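Local atomic coordinates of inosine-uridine preferring nucleoside hydrolase (Gardnerella vaginalis 315-A, PDB entry 6BA1), a protein that belongs to the nucleoside hydrolase family, with an alpha/beta fold built round a mostly parallel sheet and a bound calcium ion. Residues T36-N41 with M133-A138; G158-H163 with R279-V284; D177-D182 with V270-P275; A189-I194 with K292-A297; P265-V270 with L287-K292. All coordinates share one frame; numbering follows the deposited sequence.

Contact 1 (T36-N41 with M133-A138)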
# COMPACT_ATOMS: atom_id res chain seq x y z
N THR A 36 5.97 29.33 1.44
CA THR A 36 4.58 29.43 1.87
C THR A 36 4.44 28.86 3.29
O THR A 36 4.96 27.79 3.58
CB THR A 36 3.67 28.66 0.91
OG1 THR A 36 3.63 29.35 -0.36
CG2 THR A 36 2.28 28.54 1.48
N GLY A 37 3.74 29.57 4.17
CA GLY A 37 3.59 29.17 5.58
C GLY A 37 2.28 28.46 5.84
O GLY A 37 1.24 28.89 5.34
N THR A 38 2.31 27.37 6.60
CA THR A 38 1.10 26.68 7.03
C THR A 38 1.26 26.25 8.49
O THR A 38 2.19 26.71 9.17
CB THR A 38 0.74 25.51 6.06
OG1 THR A 38 -0.63 25.10 6.23
CG2 THR A 38 1.67 24.31 6.24
N TYR A 39 0.38 25.37 8.97
CA TYR A 39 0.18 25.11 10.41
C TYR A 39 0.39 23.62 10.71
O TYR A 39 0.42 22.80 9.79
CB TYR A 39 -1.24 25.51 10.81
CG TYR A 39 -2.31 24.70 10.10
CD1 TYR A 39 -2.87 23.57 10.70
CD2 TYR A 39 -2.72 25.03 8.81
CE1 TYR A 39 -3.82 22.82 10.05
CE2 TYR A 39 -3.68 24.28 8.14
CZ TYR A 39 -4.23 23.17 8.77
OH TYR A 39 -5.16 22.41 8.13
N GLY A 40 0.52 23.28 11.99
CA GLY A 40 0.61 21.88 12.41
C GLY A 40 1.62 21.69 13.52
O GLY A 40 1.26 21.62 14.70
N ASN A 41 2.89 21.60 13.13
CA ASN A 41 4.01 21.54 14.08
C ASN A 41 3.94 22.75 15.02
O ASN A 41 4.22 22.65 16.22
CB ASN A 41 5.37 21.54 13.36
CG ASN A 41 5.63 20.26 12.56
OD1 ASN A 41 4.89 19.30 12.64
ND2 ASN A 41 6.72 20.26 11.79
N MET A 133 -1.78 19.97 3.34
CA MET A 133 -2.04 20.30 1.95
C MET A 133 -3.05 21.44 1.80
O MET A 133 -3.26 21.93 0.68
CB MET A 133 -2.55 19.06 1.19
CG MET A 133 -1.77 17.77 1.46
SD MET A 133 0.03 17.96 1.67
CE MET A 133 0.47 18.45 0.03
N THR A 134 -3.66 21.84 2.93
CA THR A 134 -4.63 22.95 3.02
C THR A 134 -4.45 24.09 2.02
O THR A 134 -5.42 24.54 1.40
CB THR A 134 -4.62 23.57 4.44
OG1 THR A 134 -4.60 22.53 5.42
CG2 THR A 134 -5.84 24.47 4.66
N ASN A 135 -3.20 24.54 1.87
CA ASN A 135 -2.89 25.66 0.99
C ASN A 135 -3.11 25.33 -0.48
O ASN A 135 -3.91 25.99 -1.15
CB ASN A 135 -1.46 26.18 1.24
CG ASN A 135 -1.31 26.88 2.59
OD1 ASN A 135 -2.27 27.37 3.18
ND2 ASN A 135 -0.08 26.93 3.06
N ILE A 136 -2.42 24.31 -1.00
CA ILE A 136 -2.57 23.95 -2.42
C ILE A 136 -3.96 23.37 -2.80
O ILE A 136 -4.34 23.38 -3.98
CB ILE A 136 -1.42 23.04 -2.92
CG1 ILE A 136 -1.44 23.00 -4.46
CG2 ILE A 136 -1.49 21.65 -2.30
CD1 ILE A 136 -0.07 22.92 -5.10
N ALA A 137 -4.71 22.88 -1.81
CA ALA A 137 -6.12 22.53 -2.02
C ALA A 137 -6.95 23.76 -2.36
O ALA A 137 -7.75 23.73 -3.30
CB ALA A 137 -6.68 21.86 -0.78
N ALA A 138 -6.76 24.83 -1.58
CA ALA A 138 -7.40 26.12 -1.85
C ALA A 138 -6.94 26.74 -3.18
O ALA A 138 -7.73 27.40 -3.86
CB ALA A 138 -7.15 27.08 -0.70

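Contact 2 (G158-H163 with R279-V284)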
# COMPACT_ATOMS: atom_id res chain seq x y z
N GLY A 158 1.62 11.23 4.46
CA GLY A 158 0.96 9.94 4.21
C GLY A 158 1.79 8.71 4.54
O GLY A 158 2.96 8.81 4.94
N ALA A 159 1.13 7.56 4.39
CA ALA A 159 1.76 6.25 4.51
C ALA A 159 0.92 5.27 3.71
O ALA A 159 -0.24 5.06 4.04
CB ALA A 159 1.86 5.82 5.96
N LEU A 160 1.49 4.71 2.64
CA LEU A 160 0.75 3.81 1.75
C LEU A 160 0.82 2.40 2.27
O LEU A 160 -0.19 1.84 2.67
CB LEU A 160 1.28 3.87 0.32
CG LEU A 160 0.58 2.96 -0.70
CD1 LEU A 160 -0.88 3.31 -0.83
CD2 LEU A 160 1.25 3.06 -2.05
N THR A 161 2.03 1.85 2.29
CA THR A 161 2.25 0.43 2.56
C THR A 161 2.55 0.12 4.03
O THR A 161 3.03 -0.97 4.33
CB THR A 161 3.43 -0.11 1.72
OG1 THR A 161 4.67 0.38 2.26
CG2 THR A 161 3.30 0.29 0.27
N ILE A 162 2.25 1.04 4.94
CA ILE A 162 2.71 0.90 6.32
C ILE A 162 1.81 1.66 7.30
O ILE A 162 0.93 2.43 6.88
CB ILE A 162 4.20 1.33 6.40
CG1 ILE A 162 5.00 0.24 7.11
CG2 ILE A 162 4.41 2.73 7.01
CD1 ILE A 162 6.46 0.59 7.30
N HIS A 163 2.00 1.42 8.59
CA HIS A 163 1.26 2.14 9.62
C HIS A 163 1.63 3.62 9.63
O HIS A 163 2.80 3.99 9.52
CB HIS A 163 1.55 1.59 11.03
CG HIS A 163 0.80 0.34 11.36
ND1 HIS A 163 -0.56 0.33 11.57
CD2 HIS A 163 1.22 -0.93 11.55
CE1 HIS A 163 -0.95 -0.90 11.86
NE2 HIS A 163 0.11 -1.68 11.84
N ARG A 279 -6.38 8.22 5.78
CA ARG A 279 -5.49 7.20 5.22
C ARG A 279 -5.21 7.52 3.77
O ARG A 279 -6.11 7.88 3.02
CB ARG A 279 -6.12 5.80 5.37
CG ARG A 279 -5.55 4.69 4.50
CD ARG A 279 -5.80 3.32 5.12
NE ARG A 279 -6.12 2.25 4.16
CZ ARG A 279 -7.32 2.04 3.62
NH1 ARG A 279 -8.36 2.81 3.87
NH2 ARG A 279 -7.48 1.03 2.78
N THR A 280 -3.95 7.38 3.38
CA THR A 280 -3.53 7.50 1.99
C THR A 280 -3.61 6.11 1.37
O THR A 280 -3.00 5.16 1.88
CB THR A 280 -2.09 7.99 1.91
OG1 THR A 280 -1.29 7.26 2.84
CG2 THR A 280 -2.01 9.47 2.27
N ILE A 281 -4.36 5.99 0.28
CA ILE A 281 -4.64 4.68 -0.31
C ILE A 281 -5.03 4.82 -1.78
O ILE A 281 -5.54 5.86 -2.19
CB ILE A 281 -5.76 3.97 0.49
CG1 ILE A 281 -5.82 2.48 0.17
CG2 ILE A 281 -7.12 4.63 0.28
CD1 ILE A 281 -4.62 1.70 0.67
N GLY A 282 -4.77 3.79 -2.58
CA GLY A 282 -5.13 3.80 -3.99
C GLY A 282 -6.63 3.81 -4.22
O GLY A 282 -7.39 3.16 -3.50
N ASP A 283 -7.06 4.57 -5.23
CA ASP A 283 -8.46 4.59 -5.63
C ASP A 283 -8.67 3.42 -6.57
O ASP A 283 -7.96 3.30 -7.58
CB ASP A 283 -8.82 5.91 -6.33
CG ASP A 283 -10.32 6.04 -6.59
OD1 ASP A 283 -10.70 6.88 -7.43
OD2 ASP A 283 -11.13 5.32 -5.98
N VAL A 284 -9.64 2.58 -6.24
CA VAL A 284 -9.93 1.37 -7.02
C VAL A 284 -10.48 1.78 -8.37
O VAL A 284 -10.10 1.22 -9.39
CB VAL A 284 -10.96 0.44 -6.34
CG1 VAL A 284 -11.03 -0.90 -7.06
CG2 VAL A 284 -10.62 0.21 -4.88

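Contact 3 (D177-D182 with V270-P275)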
# COMPACT_ATOMS: atom_id res chain seq x y z
N ASP A 177 -5.27 17.92 7.81
CA ASP A 177 -6.30 18.20 6.81
C ASP A 177 -6.34 17.09 5.75
O ASP A 177 -5.62 17.14 4.75
CB ASP A 177 -6.06 19.56 6.16
CG ASP A 177 -7.29 20.09 5.43
OD1 ASP A 177 -8.25 19.32 5.16
OD2 ASP A 177 -7.29 21.30 5.12
N PRO A 178 -7.18 16.06 6.00
CA PRO A 178 -7.38 14.98 5.05
C PRO A 178 -8.12 15.42 3.78
O PRO A 178 -7.76 14.99 2.68
CB PRO A 178 -8.24 13.98 5.82
CG PRO A 178 -8.05 14.32 7.26
CD PRO A 178 -7.91 15.80 7.26
N ASP A 179 -9.14 16.25 3.94
CA ASP A 179 -10.01 16.62 2.83
C ASP A 179 -9.25 17.37 1.76
O ASP A 179 -9.48 17.17 0.57
CB ASP A 179 -11.20 17.44 3.32
CG ASP A 179 -12.00 16.73 4.38
OD1 ASP A 179 -11.49 16.61 5.51
OD2 ASP A 179 -13.13 16.27 4.09
N ALA A 180 -8.32 18.22 2.20
CA ALA A 180 -7.41 18.94 1.32
C ALA A 180 -6.49 17.99 0.57
O ALA A 180 -6.36 18.07 -0.65
CB ALA A 180 -6.58 19.93 2.12
N ALA A 181 -5.86 17.09 1.32
CA ALA A 181 -4.99 16.06 0.74
C ALA A 181 -5.72 15.23 -0.32
O ALA A 181 -5.14 14.92 -1.36
CB ALA A 181 -4.44 15.16 1.84
N ASP A 182 -6.98 14.88 -0.06
CA ASP A 182 -7.80 14.16 -1.03
C ASP A 182 -7.93 14.97 -2.32
O ASP A 182 -7.69 14.44 -3.42
CB ASP A 182 -9.20 13.85 -0.46
CG ASP A 182 -10.01 12.90 -1.35
OD1 ASP A 182 -9.43 11.99 -1.99
OD2 ASP A 182 -11.25 13.06 -1.41
N VAL A 270 -7.41 10.03 -0.65
CA VAL A 270 -7.33 10.02 0.80
C VAL A 270 -8.72 9.75 1.33
O VAL A 270 -9.70 10.28 0.82
CB VAL A 270 -6.78 11.35 1.37
CG1 VAL A 270 -6.81 11.35 2.90
CG2 VAL A 270 -5.37 11.60 0.86
N ASP A 271 -8.79 8.89 2.34
CA ASP A 271 -10.06 8.48 2.91
C ASP A 271 -10.61 9.63 3.74
O ASP A 271 -9.91 10.20 4.57
CB ASP A 271 -9.91 7.20 3.75
CG ASP A 271 -9.77 5.93 2.91
OD1 ASP A 271 -9.79 5.99 1.66
OD2 ASP A 271 -9.65 4.85 3.51
N VAL A 272 -11.87 9.96 3.47
CA VAL A 272 -12.56 11.06 4.13
C VAL A 272 -13.69 10.57 5.04
O VAL A 272 -13.82 11.05 6.16
CB VAL A 272 -13.10 12.05 3.06
CG1 VAL A 272 -13.96 13.14 3.68
CG2 VAL A 272 -11.94 12.64 2.27
N GLU A 273 -14.50 9.61 4.57
CA GLU A 273 -15.76 9.24 5.26
C GLU A 273 -15.64 8.21 6.36
O GLU A 273 -16.19 8.39 7.44
CB GLU A 273 -16.82 8.77 4.24
CG GLU A 273 -17.31 9.85 3.28
CD GLU A 273 -18.80 9.79 2.92
OE1 GLU A 273 -19.32 8.66 2.88
OE2 GLU A 273 -19.38 10.87 2.75
N GLY A 274 -14.93 7.13 6.09
CA GLY A 274 -14.93 5.94 6.96
C GLY A 274 -14.20 6.08 8.27
O GLY A 274 -13.73 7.16 8.61
N PRO A 275 -14.09 4.97 9.03
CA PRO A 275 -13.24 4.94 10.23
C PRO A 275 -11.74 4.87 9.89
O PRO A 275 -10.91 4.88 10.80
CB PRO A 275 -13.70 3.68 10.96
CG PRO A 275 -14.13 2.78 9.87
CD PRO A 275 -14.70 3.65 8.78

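Contact 4 (A189-I194 with K292-A297)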
# COMPACT_ATOMS: atom_id res chain seq x y z
N ALA A 189 -2.85 16.42 -10.65
CA ALA A 189 -1.58 17.12 -10.73
C ALA A 189 -0.46 16.11 -10.59
O ALA A 189 -0.66 15.07 -9.97
CB ALA A 189 -1.48 18.19 -9.66
N PRO A 190 0.71 16.40 -11.19
CA PRO A 190 1.84 15.47 -11.11
C PRO A 190 2.51 15.43 -9.74
O PRO A 190 3.59 15.96 -9.55
CB PRO A 190 2.77 15.94 -12.23
CG PRO A 190 2.46 17.36 -12.39
CD PRO A 190 1.01 17.55 -12.05
N VAL A 191 1.84 14.79 -8.78
CA VAL A 191 2.29 14.68 -7.40
C VAL A 191 3.25 13.49 -7.24
O VAL A 191 3.18 12.53 -7.98
CB VAL A 191 1.10 14.54 -6.44
CG1 VAL A 191 1.56 14.41 -4.99
CG2 VAL A 191 0.13 15.70 -6.60
N THR A 192 4.16 13.60 -6.28
CA THR A 192 5.00 12.50 -5.83
C THR A 192 4.92 12.48 -4.31
O THR A 192 5.44 13.36 -3.64
CB THR A 192 6.47 12.68 -6.26
OG1 THR A 192 6.56 12.65 -7.69
CG2 THR A 192 7.37 11.59 -5.68
N MET A 193 4.22 11.49 -3.76
CA MET A 193 4.09 11.36 -2.31
C MET A 193 5.35 10.72 -1.74
O MET A 193 5.75 9.66 -2.19
CB MET A 193 2.87 10.52 -1.96
CG MET A 193 2.66 10.33 -0.46
SD MET A 193 1.20 9.34 -0.13
CE MET A 193 1.83 8.26 1.14
N ILE A 194 5.96 11.37 -0.75
CA ILE A 194 7.07 10.80 -0.01
C ILE A 194 6.62 10.62 1.43
O ILE A 194 6.74 11.53 2.25
CB ILE A 194 8.35 11.65 -0.19
CG1 ILE A 194 8.88 11.39 -1.59
CG2 ILE A 194 9.43 11.29 0.82
CD1 ILE A 194 9.57 12.56 -2.20
N LYS A 292 -1.38 6.96 -14.77
CA LYS A 292 -1.19 7.13 -13.32
C LYS A 292 -0.84 8.58 -12.98
O LYS A 292 0.21 9.08 -13.38
CB LYS A 292 -0.11 6.17 -12.82
CG LYS A 292 -0.35 4.69 -13.15
CD LYS A 292 -1.76 4.24 -12.74
CE LYS A 292 -1.92 2.73 -12.75
NZ LYS A 292 -3.28 2.36 -12.25
N THR A 293 -1.73 9.25 -12.24
CA THR A 293 -1.61 10.69 -11.96
C THR A 293 -0.46 11.03 -11.01
O THR A 293 0.24 12.02 -11.23
CB THR A 293 -2.92 11.28 -11.37
OG1 THR A 293 -3.29 10.56 -10.17
CG2 THR A 293 -4.05 11.21 -12.40
N MET A 294 -0.26 10.23 -9.97
CA MET A 294 0.82 10.43 -9.00
C MET A 294 1.57 9.15 -8.68
O MET A 294 1.17 8.08 -9.09
CB MET A 294 0.29 11.13 -7.74
CG MET A 294 -0.83 10.45 -7.00
SD MET A 294 -1.42 11.51 -5.65
CE MET A 294 -0.15 11.24 -4.42
N GLN A 295 2.69 9.29 -7.96
CA GLN A 295 3.61 8.19 -7.69
C GLN A 295 3.99 8.19 -6.22
O GLN A 295 4.38 9.22 -5.70
CB GLN A 295 4.88 8.33 -8.54
CG GLN A 295 4.63 8.87 -9.94
CD GLN A 295 5.84 8.72 -10.85
OE1 GLN A 295 6.99 8.82 -10.40
NE2 GLN A 295 5.59 8.47 -12.14
N VAL A 296 3.86 7.05 -5.54
CA VAL A 296 4.19 6.95 -4.12
C VAL A 296 5.55 6.29 -3.96
O VAL A 296 5.84 5.29 -4.60
CB VAL A 296 3.14 6.16 -3.32
CG1 VAL A 296 3.51 6.15 -1.84
CG2 VAL A 296 1.75 6.77 -3.52
N ALA A 297 6.36 6.85 -3.08
CA ALA A 297 7.71 6.39 -2.84
C ALA A 297 7.64 5.19 -1.95
O ALA A 297 6.97 5.23 -0.91
CB ALA A 297 8.53 7.48 -2.18

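Contact 5 (P265-V270 with L287-K292)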
# COMPACT_ATOMS: atom_id res chain seq x y z
N PRO A 265 3.90 3.83 -9.56
CA PRO A 265 2.83 4.54 -10.27
C PRO A 265 1.45 4.08 -9.81
O PRO A 265 1.16 2.89 -9.87
CB PRO A 265 3.06 4.18 -11.74
CG PRO A 265 4.53 3.93 -11.81
CD PRO A 265 4.90 3.30 -10.50
N ILE A 266 0.63 5.01 -9.33
CA ILE A 266 -0.64 4.65 -8.70
C ILE A 266 -1.59 5.85 -8.57
O ILE A 266 -1.23 6.86 -7.98
CB ILE A 266 -0.40 4.03 -7.30
CG1 ILE A 266 -1.72 3.59 -6.64
CG2 ILE A 266 0.37 4.98 -6.37
CD1 ILE A 266 -1.52 2.82 -5.36
N ASN A 267 -2.79 5.72 -9.12
CA ASN A 267 -3.84 6.71 -8.91
C ASN A 267 -4.33 6.59 -7.46
O ASN A 267 -4.76 5.52 -7.03
CB ASN A 267 -5.00 6.51 -9.89
CG ASN A 267 -4.63 6.91 -11.31
OD1 ASN A 267 -4.51 8.10 -11.62
ND2 ASN A 267 -4.47 5.94 -12.19
N MET A 268 -4.26 7.70 -6.72
CA MET A 268 -4.45 7.73 -5.27
C MET A 268 -5.66 8.54 -4.83
O MET A 268 -6.27 9.28 -5.61
CB MET A 268 -3.21 8.33 -4.61
CG MET A 268 -1.97 7.46 -4.66
SD MET A 268 -1.97 6.17 -3.43
CE MET A 268 -2.04 7.10 -1.91
N GLN A 269 -5.99 8.39 -3.55
CA GLN A 269 -7.01 9.17 -2.87
C GLN A 269 -6.63 9.27 -1.40
O GLN A 269 -5.65 8.66 -0.96
CB GLN A 269 -8.39 8.51 -3.00
CG GLN A 269 -8.48 7.07 -2.47
CD GLN A 269 -9.90 6.56 -2.31
OE1 GLN A 269 -10.55 6.19 -3.28
NE2 GLN A 269 -10.38 6.53 -1.08
N VAL A 270 -7.41 10.03 -0.65
CA VAL A 270 -7.33 10.02 0.80
C VAL A 270 -8.72 9.75 1.33
O VAL A 270 -9.70 10.28 0.82
CB VAL A 270 -6.78 11.35 1.37
CG1 VAL A 270 -6.81 11.35 2.90
CG2 VAL A 270 -5.37 11.60 0.86
N LEU A 287 -7.86 2.22 -10.86
CA LEU A 287 -6.84 1.17 -10.88
C LEU A 287 -6.59 0.72 -12.31
O LEU A 287 -5.43 0.60 -12.74
CB LEU A 287 -7.23 -0.03 -10.02
CG LEU A 287 -6.29 -1.25 -10.06
CD1 LEU A 287 -4.87 -0.86 -9.66
CD2 LEU A 287 -6.83 -2.41 -9.24
N ASN A 288 -7.67 0.45 -13.04
CA ASN A 288 -7.60 -0.01 -14.42
C ASN A 288 -7.32 1.10 -15.44
O ASN A 288 -7.00 0.80 -16.60
CB ASN A 288 -8.88 -0.76 -14.81
CG ASN A 288 -9.08 -2.03 -14.02
OD1 ASN A 288 -8.11 -2.64 -13.56
ND2 ASN A 288 -10.34 -2.43 -13.85
N ASP A 289 -7.45 2.36 -15.03
CA ASP A 289 -6.98 3.50 -15.81
C ASP A 289 -5.44 3.42 -15.91
O ASP A 289 -4.77 3.53 -14.88
CB ASP A 289 -7.43 4.81 -15.13
CG ASP A 289 -7.02 6.07 -15.92
OD1 ASP A 289 -6.59 5.99 -17.09
OD2 ASP A 289 -7.15 7.17 -15.35
N PRO A 290 -4.89 3.21 -17.13
CA PRO A 290 -3.42 3.06 -17.25
C PRO A 290 -2.63 4.33 -16.95
O PRO A 290 -1.46 4.23 -16.57
CB PRO A 290 -3.20 2.64 -18.71
CG PRO A 290 -4.55 2.52 -19.33
CD PRO A 290 -5.53 3.23 -18.45
N VAL A 291 -3.25 5.50 -17.13
CA VAL A 291 -2.61 6.78 -16.86
C VAL A 291 -2.58 7.01 -15.35
O VAL A 291 -3.63 7.22 -14.73
CB VAL A 291 -3.34 7.95 -17.56
CG1 VAL A 291 -2.68 9.28 -17.23
CG2 VAL A 291 -3.40 7.72 -19.07
N LYS A 292 -1.38 6.96 -14.77
CA LYS A 292 -1.19 7.13 -13.32
C LYS A 292 -0.84 8.58 -12.98
O LYS A 292 0.21 9.08 -13.38
CB LYS A 292 -0.11 6.17 -12.82
CG LYS A 292 -0.35 4.69 -13.15
CD LYS A 292 -1.76 4.24 -12.74
CE LYS A 292 -1.92 2.73 -12.75
NZ LYS A 292 -3.28 2.36 -12.25

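Contact 1 (T36-N41 with M133-A138)
Thr134 meets Tyr39 near the start of helix 134-142. Tyr39 OH donates a hydrogen bond to Thr134 OG1 at 2.8 Å. OG1 sits at the edge of the tyrosine ring, near its plane, and the two side chains cross at about a right angle. Tyr39 CG lies between its backbone N and carbonyl carbon (chi1 63°), and the ring extends from there to Thr134. Thr134 OG1 is also hydrogen-bonded to Asp177 OD2, and the Tyr39 ring meets Phe78. One helical position on, Asn135 reaches the end of strand 31-37. Its ND2 gives a hydrogen bond to Gly37 O at 3.3 Å, with an N-H...O angle of 153°. Gly37 O lies near the amide plane of Asn135, but ND2 stands above the carbonyl plane of Gly37. The Asn135 and Thr36 side chains meet tip to tip, with ND2 3.3 Å from Thr36 CG2. ND2 also lies 3.4 Å from Thr38 CB, so the amide is bordered by both threonines. ND2 has a further hydrogen bond to Asp10 OD1, and Asn135 OD1 accepts from Leu69 N. The side chain of Thr38 is about 7 Å from the calcium ion, which is bound by Asp12, Asp17, Thr130 and Asp248. The buried Asn135 amide therefore has partners for both its oxygen and its nitrogen. These bonds tie strands 31-37 and 6-11 to the helix and should restrict rotation of the amide.

Contact 2 (G158-H163 with R279-V284)
Thr280 faces Ala159 and supplies the polar link of this contact. Ala159 N donates a hydrogen bond to Thr280 OG1 at 2.9 Å, with an N-H...O angle of 147°. Ala159 O is also close, 2.7 Å from Thr280 OG1, so the hydroxyl lies near both polar atoms of one residue. The Thr280 rotamer, with OG1 between the backbone N and the carbonyl carbon (chi1 46°), puts OG1 at Ala159 and CG2 at Gly158. Thr280 CG2 rests 3.6 Å from Gly158 CA. Gly158 has no side chain, and its CA can lie against this methyl; its positive phi of 75° also favours glycine. Strand 280-282 pairs with strand 268-270 in an antiparallel beta-hairpin. The 158-163 segment belongs to the loop that follows strand 152-156 of the main sheet, so the contact joins that loop to the hairpin. The apolar part comes from Leu160, whose CG is anti to the backbone N. Its CD1 branch lies 4.0 Å from Ile281 CA and 4.3 Å from Ile281 CD1. The same methyl is 3.9 Å from Thr280 O. Met268 of the partner strand touches both Leu160 and Thr280. Within the hairpin segment, Ile281 CB stands over the centre of the Arg279 guanidinium, 3.9 Å above its plane. Arg279 also forms a salt bridge with Asp271, while Ile281 packs on Ile162 of the second subunit.

Contact 3 (D177-D182 with V270-P275)
Asp182 and Val270 carry a helix-to-loop contact in which the first turn of helix 178-187 meets the hairpin chain as it leaves strand 268-270. Val270 fills the middle of it with its two methyls. CG1, anti to the backbone N (chi1 176°), lies 3.8 Å from Pro178 O, with Pro178 CB slightly farther off. CG2 packs against Ala181 CB at 3.8 Å. Ile174 of the preceding helix touches both Ala181 and Val270, adding to the apolar patch. The polar link is nearly straight: Val270 N donates to Asp182 OD1 at 3.1 Å, with an N-H...O angle of 177°. The donor comes from above the carboxylate plane. Asp182 CG is anti to its own backbone N (chi1 -170°), which carries the carboxylate out to Val270. Val272 continues the contact on the side of the acids. Its CG1 is 3.3 Å from Asp179 OD2, and its CG2 is 3.8 Å from Asp182 OD2. Both acids cross Val272 at about a right angle. At the helix start, Asp177 is the N-cap, and its OD1 accepts from Ala180 N at 3.2 Å. The other oxygen, OD2, accepts from Ser73 N. The acidic side chains also have partners beyond the contact: Asp182 forms a salt bridge with Arg186, and Asp179 with Arg277. These arginines probably offset the charge of two carboxylates held beside valine methyls. Asp182 thus serves one backbone N-H and one guanidinium through the same oxygen, OD1, joining the hairpin to its own helix.

Contact 4 (A189-I194 with K292-A297)
Three backbone hydrogen bonds join Val191 and Met193 to Gln295 and Ala297. Gln295 N donates to Val191 O at 3.3 Å. Met193 N donates to Gln295 O at 3.0 Å. Ala297 N then donates to Met193 O, also at 3.0 Å. Both backbone polar atoms of Met193 and of Gln295 are thus used across this pair. The parallel bridge pairs are Thr192 with Gln295 and Met193 with Val296. Other backbone groups bond outward: Ile194 to Leu155 and Gly157 on one side, Met294 to Ile266 and Val296 to Leu264 on the other. Val191 N is taken up locally by Ala189 O at 2.8 Å, in an inverse gamma turn centred on Pro190. The Gln295 side chain finds its partner outside the pair, where OE1 is hydrogen-bonded to Thr263 OG1. Thr192 and Gln295 share one face of the sheet. Met193 and Val296 lie side by side on the other, pointing the same way, with Met193 CE 4.0 Å from Val296 CG1. Met294 adds to the apolar packing. Its CG sits between the backbone N and the carbonyl carbon (chi1 57°), and its chain bends at chi3 (-78°). Its CE methyl lies 3.6 Å from Val191 CG1 and 4.0 Å from Met193 CB. Phe185 of helix 178-187 touches both Met193 and Met294. Ile194 CG1 meets Ala297 CB at 4.0 Å. The axes of the short segments 191-194 and 295-297 run in the same direction, at 21° to each other. They are neighbouring parallel strands in the central sheet of an alpha/beta fold, with helix 178-187 packed on the methionine side.

Contact 5 (P265-V270 with L287-K292)
Asn267 and Lys292 cross at about a right angle, and both side chains reach across the contact. Asn267 CG is anti to its carbonyl carbon, beside the backbone N (chi1 -71°). The amide end meets the backbone of the 287-292 loop. ND2 donates to Val291 O at 3.0 Å, with an N-H...O angle of 159°. Val291 O lies in the amide plane of Asn267, while ND2 stands above the carbonyl plane of Val291. The amide oxygen OD1 accepts from Thr293 N, just beyond the loop, so Asn267 is gripped at both ends of its amide. Lys292 CG is likewise anti to its carbonyl carbon. The chain bends at chi2 (-50°) and is extended from there to the ammonium group. Its aliphatic part covers the strand end: Lys292 CG touches Pro265 CB at 3.7 Å, and Lys292 CD lies 3.2 Å from Asn267 ND2. Lys292 CB is 3.8 Å from Ile266 N. NZ then folds back on its own loop and donates to Leu287 O at 2.8 Å and to Asp289 O at 3.2 Å. These two carbonyls hold the lysine, and its charge is probably eased by their dipoles. The loop also borders the second subunit, where Leu287 packs on Ile162 of that chain. Here the chain turns out of strand 261-265, outermost of the main sheet within this chain, into the hairpin of strands 268-270 and 280-282, and the 287-292 loop, leading back to strand 295-300, closes over that turn.

How the contacts relate
Contact 1 comes first along the chain and lies near the calcium site. Its centre is about 15 Å from that of contact 3 and about 18 to 24 Å from the others. Contact 3 falls within the span of contact 2 and contact 5 within that of contact 4, while the segments of contacts 2 and 4 alternate. Contact 3 touches contact 1 where helix 178-187 begins beside helix 134-142. Contacts 2 to 5 are connected, although 3 and 4 do not touch directly. Contacts 4 and 5 share Lys292, contacts 3 and 5 Val270. Contacts 1 and 4 reach the main sheet. Contacts 2, 3 and 5 touch the second subunit, so the hairpin region links that sheet to the dimer interface.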